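Local coordinates for acyl-coenzyme A oxidase 3 (Yarrowia lipolytica, PDB 5YS9) that oxidises acyl-CoA substrates to (2E)-enoyl-CoA with FAD as cofactor, passing the electrons to oxygen to give hydrogen peroxide in peroxisomal fatty acid beta-oxidation, at the interface of chains A and B. Sequence-based numbering; all coordinates share one arbitrary frame. Chains: chain A/B, Acyl-coenzyme A oxidase 3.

The interface of chains A and B. Residues chain A 424, 427-428, 435, 445; chain B 254, 445, 449, 452-453.
With CG anti to the backbone N in both B:Tyr445 (chi1 -176°) and A:Asp424 (chi1 -166°), phenol and carboxylate reach toward each other tip to tip across the interface of chains A and B. Tyrosine suits because its long flat ring carries a donor to the far side: OD1 of A:Asp424, 2.7 Å from OH of B:Tyr445, lies in the ring plane at its edge, whereas the hydroxyl approaches from above the carboxylate plane. A carboxylate oxygen can take two donors, and from the opposite face NH1 of A:Arg427 makes a hydrogen-bonded salt bridge to that same OD1 of A:Asp424 at 3.1 Å, probably offsetting its charge.

A:Arg427, bent at chi3 (72°), lays a flat guanidinium against the compact, branched B:Val449, whose CG1 lies over one face, toward its rim, 3.3 Å from CZ of A:Arg427. Its aliphatic stem crosses B:Met254, CD of A:Arg427 lying 3.7 Å from SD of B:Met254. An alanine in place of A:Arg427 would probably leave A:Asp424 without its charged mate and open a gap beside B:Val449 and B:Met254.

Unbranched and extended beyond CG, B:Met254 can reach that stem while its CB sits over the ring face of A:Tyr435, toward the rim; its backbone N donates to O of A:Tyr435 at 2.9 Å. The side chains of A:Tyr445 and B:Tyr445 cross at about a right angle, yet their rings lie nearly parallel and meet at their rims, CE2 to CE2 3.3 Å. Waters link A:Arg427 NH2 to B:Thr453 OG1 and A:Gln428 OE1 to B:Cys452 O. Repeated by two-fold symmetry, this patch probably helps join the subunits of the deposited dimer and steady the FAD pocket, to which A:Gln428 and A:Tyr435 contribute.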
ATOM      1  N   ASP A 424      -6.198   0.348   0.464  1.00 33.64           N
ATOM      2  CA  ASP A 424      -5.486   0.917  -0.643  1.00 34.29           C
ATOM      3  C   ASP A 424      -6.352   1.049  -1.881  1.00 35.57           C
ATOM      4  O   ASP A 424      -6.347   2.083  -2.515  1.00 36.99           O
ATOM      5  CB  ASP A 424      -4.248   0.098  -0.991  1.00 35.22           C
ATOM      6  CG  ASP A 424      -3.319   0.859  -1.904  1.00 35.81           C
ATOM      7  OD1 ASP A 424      -2.719   1.811  -1.419  1.00 34.26           O
ATOM      8  OD2 ASP A 424      -3.217   0.550  -3.095  1.00 37.73           O
ATOM      9  N   ARG A 427      -9.138   3.597  -1.602  1.00 39.50           N
ATOM     10  CA  ARG A 427      -8.611   4.922  -1.801  1.00 39.16           C
ATOM     11  C   ARG A 427      -8.515   5.264  -3.274  1.00 37.18           C
ATOM     12  O   ARG A 427      -8.903   6.338  -3.682  1.00 38.04           O
ATOM     13  CB  ARG A 427      -7.250   5.073  -1.125  1.00 39.46           C
ATOM     14  CG  ARG A 427      -6.445   6.272  -1.592  1.00 36.04           C
ATOM     15  CD  ARG A 427      -5.052   6.305  -1.013  1.00 37.19           C
ATOM     16  NE  ARG A 427      -4.143   5.313  -1.564  1.00 37.73           N
ATOM     17  CZ  ARG A 427      -3.768   5.244  -2.828  1.00 42.79           C
ATOM     18  NH1 ARG A 427      -2.938   4.310  -3.217  1.00 52.11           N
ATOM     19  NH2 ARG A 427      -4.216   6.101  -3.705  1.00 54.70           N
ATOM     20  N   GLN A 428      -8.020   4.339  -4.072  1.00 33.98           N
ATOM     21  CA  GLN A 428      -7.859   4.595  -5.486  1.00 33.90           C
ATOM     22  C   GLN A 428      -9.203   4.801  -6.141  1.00 33.09           C
ATOM     23  O   GLN A 428      -9.365   5.645  -6.995  1.00 31.61           O
ATOM     24  CB  GLN A 428      -7.088   3.472  -6.150  1.00 34.40           C
ATOM     25  CG  GLN A 428      -5.595   3.660  -6.063  1.00 35.95           C
ATOM     26  CD  GLN A 428      -4.831   2.416  -6.409  1.00 37.32           C
ATOM     27  OE1 GLN A 428      -4.349   2.263  -7.515  1.00 38.91           O
ATOM     28  NE2 GLN A 428      -4.718   1.524  -5.465  1.00 31.55           N
ATOM     29  N   TYR A 435      -6.824  10.942  -1.676  1.00 31.61           N
ATOM     30  CA  TYR A 435      -5.546  11.360  -1.193  1.00 30.48           C
ATOM     31  C   TYR A 435      -5.770  12.468  -0.133  1.00 29.03           C
ATOM     32  O   TYR A 435      -4.820  12.904   0.505  1.00 29.50           O
ATOM     33  CB  TYR A 435      -4.701  11.780  -2.406  1.00 27.63           C
ATOM     34  CG  TYR A 435      -3.216  11.848  -2.173  1.00 27.95           C
ATOM     35  CD1 TYR A 435      -2.441  10.675  -2.083  1.00 29.71           C
ATOM     36  CD2 TYR A 435      -2.546  13.081  -2.091  1.00 27.93           C
ATOM     37  CE1 TYR A 435      -1.049  10.727  -1.876  1.00 27.14           C
ATOM     38  CE2 TYR A 435      -1.157  13.143  -1.893  1.00 29.34           C
ATOM     39  CZ  TYR A 435      -0.412  11.951  -1.791  1.00 29.41           C
ATOM     40  OH  TYR A 435       0.961  11.989  -1.614  1.00 28.89           O
ATOM     41  N   TYR A 445      -4.134   3.424   6.309  1.00 28.46           N
ATOM     42  CA  TYR A 445      -3.204   2.509   5.682  1.00 29.57           C
ATOM     43  C   TYR A 445      -1.866   2.405   6.422  1.00 31.03           C
ATOM     44  O   TYR A 445      -1.354   1.334   6.669  1.00 30.01           O
ATOM     45  CB  TYR A 445      -2.981   2.907   4.229  1.00 28.85           C
ATOM     46  CG  TYR A 445      -2.147   1.924   3.491  1.00 29.45           C
ATOM     47  CD1 TYR A 445      -2.698   0.777   2.970  1.00 31.48           C
ATOM     48  CD2 TYR A 445      -0.794   2.116   3.354  1.00 31.79           C
ATOM     49  CE1 TYR A 445      -1.925  -0.143   2.314  1.00 30.12           C
ATOM     50  CE2 TYR A 445      -0.012   1.200   2.704  1.00 33.39           C
ATOM     51  CZ  TYR A 445      -0.586   0.070   2.193  1.00 37.21           C
ATOM     52  OH  TYR A 445       0.192  -0.843   1.548  1.00 42.06           O
TER
ATOM     53  N   MET B 254      -2.493  12.674   2.269  1.00 32.45           N
ATOM     54  CA  MET B 254      -1.847  11.444   2.626  1.00 32.63           C
ATOM     55  C   MET B 254      -0.343  11.654   2.581  1.00 31.08           C
ATOM     56  O   MET B 254       0.395  11.134   3.395  1.00 35.63           O
ATOM     57  CB  MET B 254      -2.267  10.362   1.656  1.00 33.17           C
ATOM     58  CG  MET B 254      -1.455   9.104   1.751  1.00 32.00           C
ATOM     59  SD  MET B 254      -2.338   7.792   0.951  1.00 33.49           S
ATOM     60  CE  MET B 254      -1.076   6.547   0.906  1.00 37.12           C
ATOM     61  N   TYR B 445       6.067   5.849   0.375  1.00 31.76           N
ATOM     62  CA  TYR B 445       4.839   5.233  -0.083  1.00 30.49           C
ATOM     63  C   TYR B 445       3.693   6.263  -0.074  1.00 29.09           C
ATOM     64  O   TYR B 445       2.943   6.351  -1.045  1.00 30.39           O
ATOM     65  CB  TYR B 445       4.488   4.026   0.788  1.00 28.83           C
ATOM     66  CG  TYR B 445       3.280   3.342   0.273  1.00 30.39           C
ATOM     67  CD1 TYR B 445       3.394   2.346  -0.701  1.00 32.10           C
ATOM     68  CD2 TYR B 445       2.015   3.700   0.703  1.00 30.66           C
ATOM     69  CE1 TYR B 445       2.273   1.722  -1.230  1.00 32.00           C
ATOM     70  CE2 TYR B 445       0.876   3.080   0.180  1.00 33.07           C
ATOM     71  CZ  TYR B 445       1.015   2.075  -0.785  1.00 34.50           C
ATOM     72  OH  TYR B 445      -0.087   1.418  -1.316  1.00 37.31           O
ATOM     73  N   VAL B 449       2.300   7.279  -4.150  1.00 31.90           N
ATOM     74  CA  VAL B 449       1.068   6.676  -4.612  1.00 31.35           C
ATOM     75  C   VAL B 449       0.164   7.577  -5.457  1.00 33.10           C
ATOM     76  O   VAL B 449      -0.589   7.086  -6.299  1.00 38.45           O
ATOM     77  CB  VAL B 449       0.370   6.148  -3.355  1.00 32.00           C
ATOM     78  CG1 VAL B 449      -0.888   6.886  -3.019  1.00 32.59           C
ATOM     79  CG2 VAL B 449       0.237   4.645  -3.370  1.00 34.25           C
ATOM     80  N   CYS B 452      -0.296   7.281  -9.115  1.00 37.28           N
ATOM     81  CA  CYS B 452      -1.257   6.343  -9.667  1.00 36.13           C
ATOM     82  C   CYS B 452      -2.585   6.959  -9.986  1.00 38.90           C
ATOM     83  O   CYS B 452      -3.412   6.351 -10.652  1.00 44.68           O
ATOM     84  CB  CYS B 452      -1.418   5.179  -8.725  1.00 34.56           C
ATOM     85  SG  CYS B 452       0.172   4.362  -8.415  1.00 34.97           S
ATOM     86  N   THR B 453      -2.791   8.173  -9.508  1.00 38.65           N
ATOM     87  CA  THR B 453      -4.055   8.860  -9.632  1.00 38.17           C
ATOM     88  C   THR B 453      -3.955  10.067 -10.558  1.00 36.42           C
ATOM     89  O   THR B 453      -4.842  10.232 -11.383  1.00 38.86           O
ATOM     90  CB  THR B 453      -4.535   9.252  -8.235  1.00 40.42           C
ATOM     91  OG1 THR B 453      -4.946   8.051  -7.565  1.00 43.69           O
ATOM     92  CG2 THR B 453      -5.701  10.221  -8.310  1.00 41.17           C
TER
HETATM   93  O   HOH W   1      -5.857   8.335  -4.567  1.00 28.91           O
HETATM   94  O   HOH W   2      -5.071   4.449  -9.389  1.00 34.39           O